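Local coordinates for protein transcriptional regulator, putative (PDB 3BJN) that probably acts as a DNA-binding transcriptional regulator of the IclR family, represented here by its C-terminal, probably effector-binding, domain, at residues Arg66-Lys71 with Ala111-Glu116; Ser20-Gln25 with Leu159-Ala164; Leu74-Ala79 with Glu103-His108; Thr26-Ala31 with Val140-His145. All blocks are in the same frame, centred on the assembly; numbering follows the deposited sequence.

Interaction 1 (Arg66-Lys71 with Ala111-Glu116); sequences RGASSK and AVSTSE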
# COMPACT_ATOMS: atom_id res chain seq x y z
N ARG A 66 -2.05 0.71 -10.21
CA ARG A 66 -3.36 0.36 -9.66
C ARG A 66 -3.28 0.00 -8.18
O ARG A 66 -2.24 -0.46 -7.70
CB ARG A 66 -3.96 -0.82 -10.43
CG ARG A 66 -4.12 -0.61 -11.94
CD ARG A 66 -4.91 0.63 -12.28
NE ARG A 66 -5.01 0.83 -13.73
CZ ARG A 66 -5.33 1.99 -14.32
NH1 ARG A 66 -5.58 3.08 -13.60
NH2 ARG A 66 -5.39 2.04 -15.64
N GLY A 67 -4.38 0.23 -7.47
CA GLY A 67 -4.51 -0.23 -6.08
C GLY A 67 -4.08 0.83 -5.08
O GLY A 67 -3.27 1.71 -5.38
N ALA A 68 -4.61 0.69 -3.86
CA ALA A 68 -4.32 1.64 -2.78
C ALA A 68 -2.84 1.83 -2.50
O ALA A 68 -2.42 2.95 -2.28
CB ALA A 68 -5.05 1.21 -1.51
N SER A 69 -2.05 0.75 -2.52
CA SER A 69 -0.62 0.85 -2.19
C SER A 69 0.10 1.72 -3.23
O SER A 69 0.88 2.61 -2.87
CB SER A 69 0.03 -0.55 -2.22
OG SER A 69 -0.56 -1.42 -1.29
N SER A 70 -0.16 1.44 -4.51
CA SER A 70 0.44 2.23 -5.60
C SER A 70 0.02 3.69 -5.49
O SER A 70 0.87 4.59 -5.61
CB SER A 70 0.01 1.72 -6.99
OG SER A 70 0.53 0.43 -7.20
N LYS A 71 -1.25 3.94 -5.21
CA LYS A 71 -1.76 5.32 -5.19
C LYS A 71 -1.24 6.13 -3.99
O LYS A 71 -1.03 7.34 -4.12
CB LYS A 71 -3.29 5.33 -5.23
CG LYS A 71 -3.87 4.89 -6.55
CD LYS A 71 -5.38 5.04 -6.46
CE LYS A 71 -6.11 4.18 -7.44
NZ LYS A 71 -7.54 4.13 -7.04
N ALA A 111 -5.08 5.65 1.35
CA ALA A 111 -5.89 5.39 0.16
C ALA A 111 -6.71 4.13 0.35
O ALA A 111 -6.30 3.22 1.08
CB ALA A 111 -5.01 5.23 -1.05
N VAL A 112 -7.85 4.07 -0.34
CA VAL A 112 -8.69 2.87 -0.34
C VAL A 112 -8.94 2.56 -1.80
O VAL A 112 -9.16 3.49 -2.63
CB VAL A 112 -10.06 3.11 0.37
CG1 VAL A 112 -10.92 1.84 0.34
CG2 VAL A 112 -9.85 3.56 1.81
N SER A 113 -8.89 1.27 -2.15
CA SER A 113 -9.21 0.83 -3.53
C SER A 113 -10.07 -0.45 -3.48
O SER A 113 -10.00 -1.23 -2.53
CB SER A 113 -7.95 0.56 -4.32
OG SER A 113 -7.19 -0.45 -3.66
N THR A 114 -10.85 -0.67 -4.53
CA THR A 114 -11.67 -1.88 -4.62
C THR A 114 -11.60 -2.48 -6.02
O THR A 114 -11.92 -1.80 -7.02
CB THR A 114 -13.16 -1.58 -4.29
OG1 THR A 114 -13.65 -0.54 -5.14
CG2 THR A 114 -13.32 -1.16 -2.83
N SER A 115 -11.16 -3.75 -6.09
CA SER A 115 -11.18 -4.53 -7.31
C SER A 115 -10.35 -3.93 -8.47
O SER A 115 -10.66 -4.19 -9.63
CB SER A 115 -12.63 -4.78 -7.77
OG SER A 115 -13.33 -5.60 -6.83
N GLU A 116 -9.32 -3.14 -8.15
CA GLU A 116 -8.49 -2.55 -9.23
C GLU A 116 -7.47 -3.55 -9.73
O GLU A 116 -6.98 -3.42 -10.87
CB GLU A 116 -7.77 -1.28 -8.78
CG GLU A 116 -8.71 -0.14 -8.39
CD GLU A 116 -7.98 1.14 -8.08
OE1 GLU A 116 -6.76 1.22 -8.39
OE2 GLU A 116 -8.62 2.07 -7.54

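Interaction 2 (Ser20-Gln25 with Leu159-Ala164); sequences SRLQKQ and LQAARA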
# COMPACT_ATOMS: atom_id res chain seq x y z
N SER A 20 2.69 -8.15 12.06
CA SER A 20 2.12 -9.18 12.93
C SER A 20 0.95 -8.62 13.75
O SER A 20 -0.16 -9.18 13.79
CB SER A 20 3.20 -9.69 13.86
OG SER A 20 2.68 -10.59 14.82
N ARG A 21 1.18 -7.48 14.41
CA ARG A 21 0.11 -6.85 15.20
C ARG A 21 -1.09 -6.48 14.32
O ARG A 21 -2.24 -6.68 14.71
CB ARG A 21 0.65 -5.60 15.91
CG ARG A 21 -0.45 -4.94 16.74
CD ARG A 21 0.13 -3.84 17.62
NE ARG A 21 0.56 -2.73 16.78
CZ ARG A 21 0.65 -1.45 17.17
NH1 ARG A 21 0.33 -1.11 18.41
NH2 ARG A 21 1.07 -0.53 16.31
N LEU A 22 -0.80 -5.91 13.15
CA LEU A 22 -1.86 -5.42 12.27
C LEU A 22 -2.78 -6.57 11.88
O LEU A 22 -4.01 -6.42 11.90
CB LEU A 22 -1.21 -4.81 11.03
CG LEU A 22 -2.19 -4.32 9.99
CD1 LEU A 22 -3.28 -3.35 10.53
CD2 LEU A 22 -1.31 -3.60 8.95
N GLN A 23 -2.20 -7.73 11.53
CA GLN A 23 -3.07 -8.88 11.22
C GLN A 23 -3.86 -9.37 12.42
O GLN A 23 -5.02 -9.76 12.29
CB GLN A 23 -2.26 -10.04 10.64
CG GLN A 23 -3.08 -11.33 10.46
CD GLN A 23 -2.26 -12.38 9.72
OE1 GLN A 23 -1.17 -12.75 10.16
NE2 GLN A 23 -2.78 -12.89 8.63
N LYS A 24 -3.25 -9.34 13.61
CA LYS A 24 -3.98 -9.76 14.83
C LYS A 24 -5.09 -8.76 15.26
O LYS A 24 -5.98 -9.17 16.01
CB LYS A 24 -2.97 -9.97 15.95
CG LYS A 24 -2.10 -11.19 15.70
CD LYS A 24 -1.17 -11.33 16.87
CE LYS A 24 0.03 -12.15 16.52
NZ LYS A 24 0.82 -12.32 17.78
N GLN A 25 -5.01 -7.51 14.78
CA GLN A 25 -6.00 -6.46 15.07
C GLN A 25 -7.16 -6.49 14.08
O GLN A 25 -8.30 -6.15 14.42
CB GLN A 25 -5.34 -5.09 14.99
CG GLN A 25 -4.43 -4.76 16.18
CD GLN A 25 -3.70 -3.48 15.96
OE1 GLN A 25 -3.29 -3.16 14.84
NE2 GLN A 25 -3.53 -2.71 17.03
N LEU A 159 -3.30 3.07 9.41
CA LEU A 159 -2.66 4.32 9.79
C LEU A 159 -1.73 4.12 11.01
O LEU A 159 -0.60 4.60 11.04
CB LEU A 159 -3.73 5.37 10.07
CG LEU A 159 -4.43 5.96 8.84
CD1 LEU A 159 -5.72 6.67 9.21
CD2 LEU A 159 -3.45 6.91 8.07
N GLN A 160 -2.24 3.41 12.01
CA GLN A 160 -1.51 3.14 13.25
C GLN A 160 -0.21 2.38 12.96
O GLN A 160 0.84 2.72 13.50
CB GLN A 160 -2.45 2.32 14.16
CG GLN A 160 -1.84 1.92 15.47
CD GLN A 160 -2.81 1.11 16.31
OE1 GLN A 160 -3.75 0.49 15.79
NE2 GLN A 160 -2.56 1.08 17.61
N ALA A 161 -0.31 1.37 12.10
CA ALA A 161 0.85 0.58 11.71
C ALA A 161 1.92 1.42 11.01
O ALA A 161 3.09 1.37 11.37
CB ALA A 161 0.42 -0.60 10.80
N ALA A 162 1.50 2.20 10.02
CA ALA A 162 2.41 3.04 9.25
C ALA A 162 3.09 4.10 10.13
O ALA A 162 4.30 4.35 10.03
CB ALA A 162 1.65 3.69 8.13
N ARG A 163 2.31 4.71 11.03
CA ARG A 163 2.86 5.74 11.93
C ARG A 163 3.92 5.17 12.89
O ARG A 163 4.82 5.89 13.34
CB ARG A 163 1.73 6.42 12.67
CG ARG A 163 2.16 7.58 13.54
CD ARG A 163 1.01 8.53 13.74
NE ARG A 163 1.43 9.72 14.49
CZ ARG A 163 0.61 10.70 14.82
NH1 ARG A 163 -0.67 10.65 14.45
NH2 ARG A 163 1.06 11.75 15.49
N ALA A 164 3.80 3.89 13.20
CA ALA A 164 4.70 3.23 14.14
C ALA A 164 6.06 2.95 13.52
O ALA A 164 7.00 2.63 14.25
CB ALA A 164 4.08 1.95 14.63
O HOH W 1 -0.33 1.50 20.07

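Interaction 3 (Leu74-Ala79 with Glu103-His108); sequences LAYMPA and EKIRRH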
# COMPACT_ATOMS: atom_id res chain seq x y z
N LEU A 74 2.47 6.88 -5.02
CA LEU A 74 2.45 7.94 -6.06
C LEU A 74 2.09 9.32 -5.47
O LEU A 74 2.68 10.34 -5.85
CB LEU A 74 1.49 7.59 -7.19
CG LEU A 74 1.96 6.42 -8.06
CD1 LEU A 74 0.75 5.91 -8.90
CD2 LEU A 74 3.13 6.87 -8.97
N ALA A 75 1.14 9.34 -4.53
CA ALA A 75 0.71 10.62 -3.92
C ALA A 75 1.80 11.27 -3.06
O ALA A 75 1.88 12.51 -2.97
CB ALA A 75 -0.55 10.45 -3.09
N TYR A 76 2.62 10.44 -2.42
CA TYR A 76 3.59 10.94 -1.42
C TYR A 76 5.03 11.07 -1.89
O TYR A 76 5.83 11.76 -1.23
CB TYR A 76 3.53 10.11 -0.13
CG TYR A 76 2.38 10.49 0.77
CD1 TYR A 76 1.13 9.91 0.62
CD2 TYR A 76 2.55 11.45 1.77
CE1 TYR A 76 0.05 10.27 1.47
CE2 TYR A 76 1.50 11.81 2.61
CZ TYR A 76 0.26 11.22 2.46
OH TYR A 76 -0.74 11.61 3.33
N MSE A 77 5.39 10.40 -2.98
CA MSE A 77 6.71 10.60 -3.60
C MSE A 77 6.79 12.00 -4.26
O MSE A 77 5.78 12.67 -4.43
CB MSE A 77 7.00 9.50 -4.62
CG MSE A 77 6.12 9.56 -5.83
SE MSE A 77 6.65 8.18 -7.13
CE MSE A 77 6.51 6.60 -5.98
N PRO A 78 8.01 12.43 -4.65
CA PRO A 78 8.14 13.70 -5.37
C PRO A 78 7.33 13.70 -6.66
O PRO A 78 7.25 12.67 -7.36
CB PRO A 78 9.64 13.75 -5.68
CG PRO A 78 10.25 12.99 -4.53
CD PRO A 78 9.32 11.81 -4.42
N ALA A 79 6.73 14.85 -6.96
CA ALA A 79 5.92 14.99 -8.17
C ALA A 79 6.60 14.51 -9.44
O ALA A 79 5.98 13.81 -10.25
CB ALA A 79 5.48 16.44 -8.33
N GLU A 103 -4.66 14.54 -4.11
CA GLU A 103 -5.04 15.54 -3.10
C GLU A 103 -5.90 14.92 -2.01
O GLU A 103 -5.69 15.16 -0.81
CB GLU A 103 -5.75 16.74 -3.73
CG GLU A 103 -4.83 17.65 -4.55
CD GLU A 103 -5.59 18.50 -5.56
OE1 GLU A 103 -6.81 18.66 -5.41
OE2 GLU A 103 -4.96 19.00 -6.52
N LYS A 104 -6.87 14.09 -2.41
CA LYS A 104 -7.72 13.38 -1.45
C LYS A 104 -6.88 12.49 -0.54
O LYS A 104 -7.06 12.47 0.68
CB LYS A 104 -8.76 12.54 -2.20
CG LYS A 104 -9.69 11.74 -1.32
CD LYS A 104 -10.35 10.62 -2.11
CE LYS A 104 -11.52 10.02 -1.32
NZ LYS A 104 -12.38 9.11 -2.14
N ILE A 105 -5.96 11.74 -1.14
CA ILE A 105 -5.10 10.87 -0.36
C ILE A 105 -4.26 11.65 0.67
O ILE A 105 -4.19 11.26 1.84
CB ILE A 105 -4.21 10.01 -1.29
CG1 ILE A 105 -5.09 9.03 -2.06
CG2 ILE A 105 -3.11 9.31 -0.48
CD1 ILE A 105 -4.36 8.33 -3.19
N ARG A 106 -3.64 12.75 0.23
CA ARG A 106 -2.81 13.56 1.14
C ARG A 106 -3.62 14.21 2.26
O ARG A 106 -3.13 14.37 3.38
CB ARG A 106 -1.98 14.58 0.34
CG ARG A 106 -0.91 13.88 -0.49
CD ARG A 106 0.03 14.85 -1.13
NE ARG A 106 -0.64 15.67 -2.12
CZ ARG A 106 -0.47 15.59 -3.44
NH1 ARG A 106 0.36 14.71 -3.98
NH2 ARG A 106 -1.15 16.42 -4.23
N ARG A 107 -4.88 14.53 1.98
CA ARG A 107 -5.82 15.08 2.97
C ARG A 107 -6.15 14.02 4.03
O ARG A 107 -6.18 14.30 5.24
CB ARG A 107 -7.09 15.54 2.25
CG ARG A 107 -8.27 16.02 3.09
CD ARG A 107 -9.52 16.17 2.21
NE ARG A 107 -9.18 16.73 0.90
CZ ARG A 107 -9.69 16.33 -0.27
NH1 ARG A 107 -9.30 16.90 -1.40
NH2 ARG A 107 -10.60 15.36 -0.31
N HIS A 108 -6.38 12.79 3.58
CA HIS A 108 -6.80 11.71 4.50
C HIS A 108 -5.64 10.99 5.20
O HIS A 108 -5.79 10.47 6.32
CB HIS A 108 -7.67 10.71 3.75
CG HIS A 108 -9.05 11.20 3.47
ND1 HIS A 108 -9.45 11.64 2.23
CD2 HIS A 108 -10.11 11.36 4.29
CE1 HIS A 108 -10.71 12.03 2.29
NE2 HIS A 108 -11.14 11.87 3.53
O HOH W 2 -0.77 14.23 4.10

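Interaction 4 (Thr26-Ala31 with Val140-His145); sequences TGEMAA and VMAPAH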
# COMPACT_ATOMS: atom_id res chain seq x y z
N THR A 26 -6.86 -6.87 12.83
CA THR A 26 -7.87 -6.81 11.77
C THR A 26 -8.39 -8.16 11.31
O THR A 26 -9.44 -8.23 10.63
CB THR A 26 -7.30 -6.11 10.51
OG1 THR A 26 -6.15 -6.84 10.04
CG2 THR A 26 -6.89 -4.67 10.80
N GLY A 27 -7.62 -9.22 11.56
CA GLY A 27 -7.95 -10.54 11.00
C GLY A 27 -7.77 -10.57 9.49
O GLY A 27 -8.49 -11.30 8.79
N GLU A 28 -6.83 -9.77 8.99
CA GLU A 28 -6.56 -9.73 7.54
C GLU A 28 -5.07 -9.82 7.23
O GLU A 28 -4.21 -9.53 8.08
CB GLU A 28 -7.08 -8.40 6.96
CG GLU A 28 -8.58 -8.14 7.19
CD GLU A 28 -9.53 -9.14 6.50
OE1 GLU A 28 -9.12 -9.93 5.62
OE2 GLU A 28 -10.74 -9.12 6.85
N MSE A 29 -4.79 -10.20 5.98
CA MSE A 29 -3.45 -10.14 5.40
C MSE A 29 -2.94 -8.72 5.41
O MSE A 29 -3.73 -7.79 5.16
CB MSE A 29 -3.51 -10.51 3.92
CG MSE A 29 -3.95 -11.88 3.57
SE MSE A 29 -3.36 -12.10 1.72
CE MSE A 29 -1.58 -12.46 2.12
N ALA A 30 -1.64 -8.53 5.65
CA ALA A 30 -1.06 -7.19 5.67
C ALA A 30 0.32 -7.28 5.04
O ALA A 30 1.00 -8.31 5.15
CB ALA A 30 -0.95 -6.66 7.10
N ALA A 31 0.73 -6.21 4.38
CA ALA A 31 2.04 -6.22 3.73
C ALA A 31 2.74 -4.87 3.84
O ALA A 31 2.09 -3.84 4.05
CB ALA A 31 1.89 -6.56 2.27
N VAL A 140 -3.36 -3.34 3.92
CA VAL A 140 -4.18 -4.53 4.14
C VAL A 140 -4.87 -4.83 2.82
O VAL A 140 -5.39 -3.91 2.15
CB VAL A 140 -5.19 -4.32 5.27
CG1 VAL A 140 -6.39 -5.33 5.18
CG2 VAL A 140 -4.46 -4.40 6.64
N MSE A 141 -4.84 -6.10 2.44
CA MSE A 141 -5.52 -6.62 1.24
C MSE A 141 -6.55 -7.60 1.75
O MSE A 141 -6.19 -8.55 2.46
CB MSE A 141 -4.52 -7.35 0.34
CG MSE A 141 -3.46 -6.44 -0.26
SE MSE A 141 -1.94 -6.29 0.98
CE MSE A 141 -0.69 -7.35 -0.08
N ALA A 142 -7.83 -7.38 1.44
CA ALA A 142 -8.89 -8.11 2.09
C ALA A 142 -10.12 -8.18 1.18
O ALA A 142 -10.34 -7.28 0.37
CB ALA A 142 -9.24 -7.41 3.41
N PRO A 143 -10.92 -9.26 1.31
CA PRO A 143 -12.11 -9.41 0.47
C PRO A 143 -13.06 -8.23 0.71
O PRO A 143 -13.28 -7.83 1.86
CB PRO A 143 -12.76 -10.72 0.97
CG PRO A 143 -12.13 -10.99 2.30
CD PRO A 143 -10.76 -10.36 2.28
N ALA A 144 -13.64 -7.69 -0.36
CA ALA A 144 -14.62 -6.63 -0.20
C ALA A 144 -15.71 -7.04 0.80
O ALA A 144 -16.24 -6.20 1.53
CB ALA A 144 -15.21 -6.25 -1.55
N HIS A 145 -16.03 -8.34 0.86
CA HIS A 145 -17.11 -8.86 1.74
C HIS A 145 -16.82 -8.46 3.20
O HIS A 145 -17.74 -8.08 3.96
CB HIS A 145 -17.22 -10.39 1.63
CG HIS A 145 -18.28 -10.95 2.51
ND1 HIS A 145 -19.62 -10.83 2.23
CD2 HIS A 145 -18.20 -11.61 3.69
CE1 HIS A 145 -20.32 -11.40 3.19
NE2 HIS A 145 -19.48 -11.87 4.10
O HOH W 3 -7.04 -10.49 4.13

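Interaction 1 (Arg66-Lys71 with Ala111-Glu116)
Glu116 and Lys71 reach toward each other tip to tip, forming a salt bridge in which Lys71 NZ lies 2.4 Å from Glu116 OE2. That length is doubtful, and Lys71 is modelled in two conformers. The other carboxylate oxygen, Glu116 OE1, accepts the backbone hydrogen bond of Gly67 N at 2.7 Å; the bond is nearly straight, 163°, but the donor stands above the carboxylate plane. This is the firm bond of the carboxylate, which also faces the Lys71 ammonium.

A second hydrogen bond runs from Ala68 N to Ser113 OG, 2.8 Å long and bent. With chi1 at 59°, OG sits between its own backbone N and carbonyl carbon, turned to Ala68. Two side-chain oxygens therefore receive the N-H groups of Gly67 and Ala68.

Apolar contact is small: Ala68 CB meets Ala111 CB at 4.0 Å. The backbone angles of Gly67 are ones that suit glycine.

The 67-71 part of helix 67-76 runs roughly antiparallel, at 144°, to strand 111-114, the outermost of the sheet within this chain. Strand 121-130 pairs with that strand and touches Ala68 through Ser125, while helix 96-108 packs on Lys71 and Ala111.

Interaction 2 (Ser20-Gln25 with Leu159-Ala164)
The Arg21 guanidinium carries Gln160 CD over one face and a water at its edge, in plane, while Ala164 CB approaches obliquely. The Arg21 and Gln160 side chains cross at about a right angle, with guanidinium and amide planes 50° apart. Arg21 NH1 and Gln160 NE2 are both donors and stay 3.7 Å apart; the water accepts from each, at 3.2 Å from Arg21 NH1 and more weakly from Gln160 NE2.

This is an antiparallel helix pair of the GAF-like domain: helices 12-26 and 144-163 lie side by side, their local axes 10.2 Å apart and at 169°, against strand 133-143. Gln160 has CG anti to the backbone N (chi1 178°), and its extended chain brings the amide up to both Arg21 and Gln25. Gln25 NE2 gives a weak bond to Gln160 OE1 at 3.4 Å. The firmer partner of that oxygen is His157 ND1, one turn earlier on the same helix.

On the buried side of the pair, Leu22 and Ala161 also touch Ile138 of strand 133-143. On this side the contact is one leucine methyl on an alanine methyl: Leu22 CD2 rests 3.9 Å from Ala161 CB.

Interaction 3 (Leu74-Ala79 with Glu103-His108)
Tyr76 lays one face of its ring over the aliphatic part of Arg106, whose CG stands 4.1 Å above the ring plane, displaced toward the rim. The two side chains slide past each other in opposite directions, and the ring and guanidinium planes are 76° apart, so the overlap is a CH-pi type contact of methylene on ring instead of a stacked cation. At the ring edge, Ile105 CG2 comes within 3.8 Å of Tyr76 CE1. The same methyl also meets Ala75 CB at 3.8 Å, so one methyl touches both residues.

These contacts join the C-terminal ends of helices 67-76 and 96-108, part of the helical layer beside the sheet of the GAF-like domain. Phe102 packs on Ala75 from the second helix, and Pro127 and Met129 of strand 121-130 touch Tyr76.

The direct polar link is made by Arg106. Its chain bends at chi3 (-66°), and NH1 donates to Ala75 O at 2.9 Å, lying in the carbonyl plane on a lone pair, with the oxygen at the guanidinium edge. A water bridges the phenol to the other helix: it is 2.7 Å from Tyr76 OH and donates to Arg106 O.

Interaction 4 (Thr26-Ala31 with Val140-His145)
Val140 sets its two methyls against different residues of 26-31. CG1, anti to the backbone N (chi1 159°), meets Glu28 CB at 3.6 Å, the two side chains crossing at about a right angle; CG2 faces Ala30 CB. Val140 and Ala30 form an antiparallel non-hydrogen-bonded pair, their side chains on the face that Leu22 of helix 12-26 packs against. The CA of Val140 also approaches Met29 O in a CH...O contact.

Met141, a selenomethionine like Met29, points to the other face of the sheet. Its N gives only a weak bond to Met29 O, at 3.4 Å, and its chain bends at chi2 and chi3 to bring CE within 3.6 Å of Ala31 CB. A water bridges the two segments: it donates to Met141 O at 2.7 Å and to Glu28 OE1, and accepts from Met29 N.

Ala142 puts its CB against the Glu28 carboxylate, 3.4 Å from OE1, and Pro143 CD lies near the same oxygen. The charge of Glu28 is met by a salt bridge to Arg146, just inside the following helix. Pro143 occupies the N-cap position of helix 144-163.

On the first segment, Thr26 OG1 accepts from Glu28 N in an ST turn, and Gly27 leaves helix 12-26 with positive phi. A helix-to-strand and a strand-to-helix junction thus meet on adjacent antiparallel strands, 29-36 and 133-143, the central pair of the six-stranded antiparallel sheet, consistent with the GAF-like fold of IclR C-terminal domains.

Overall arrangement
From the N terminus, helix 12-26 supplies the first half of interaction 2 and leads through a short turn into strand 29-36, the start of interaction 4. Both loops close only near the C terminus, interaction 4 at the end of strand 133-143 and interaction 2 on the helix that follows. They touch where Leu22 packs on Ala30 and Val140. Interaction 1 opens at helix 67-76 and closes on strand 111-114; it shares that helix with interaction 3 and touches it through Ile105. No loops cross: interaction 3 lies within 1, 1 within 4, and 4 within 2. Interactions 1 and 2 lie on opposite sides of the chain's centre, about 18 Å apart between centres, with the antiparallel sheet linking both groups.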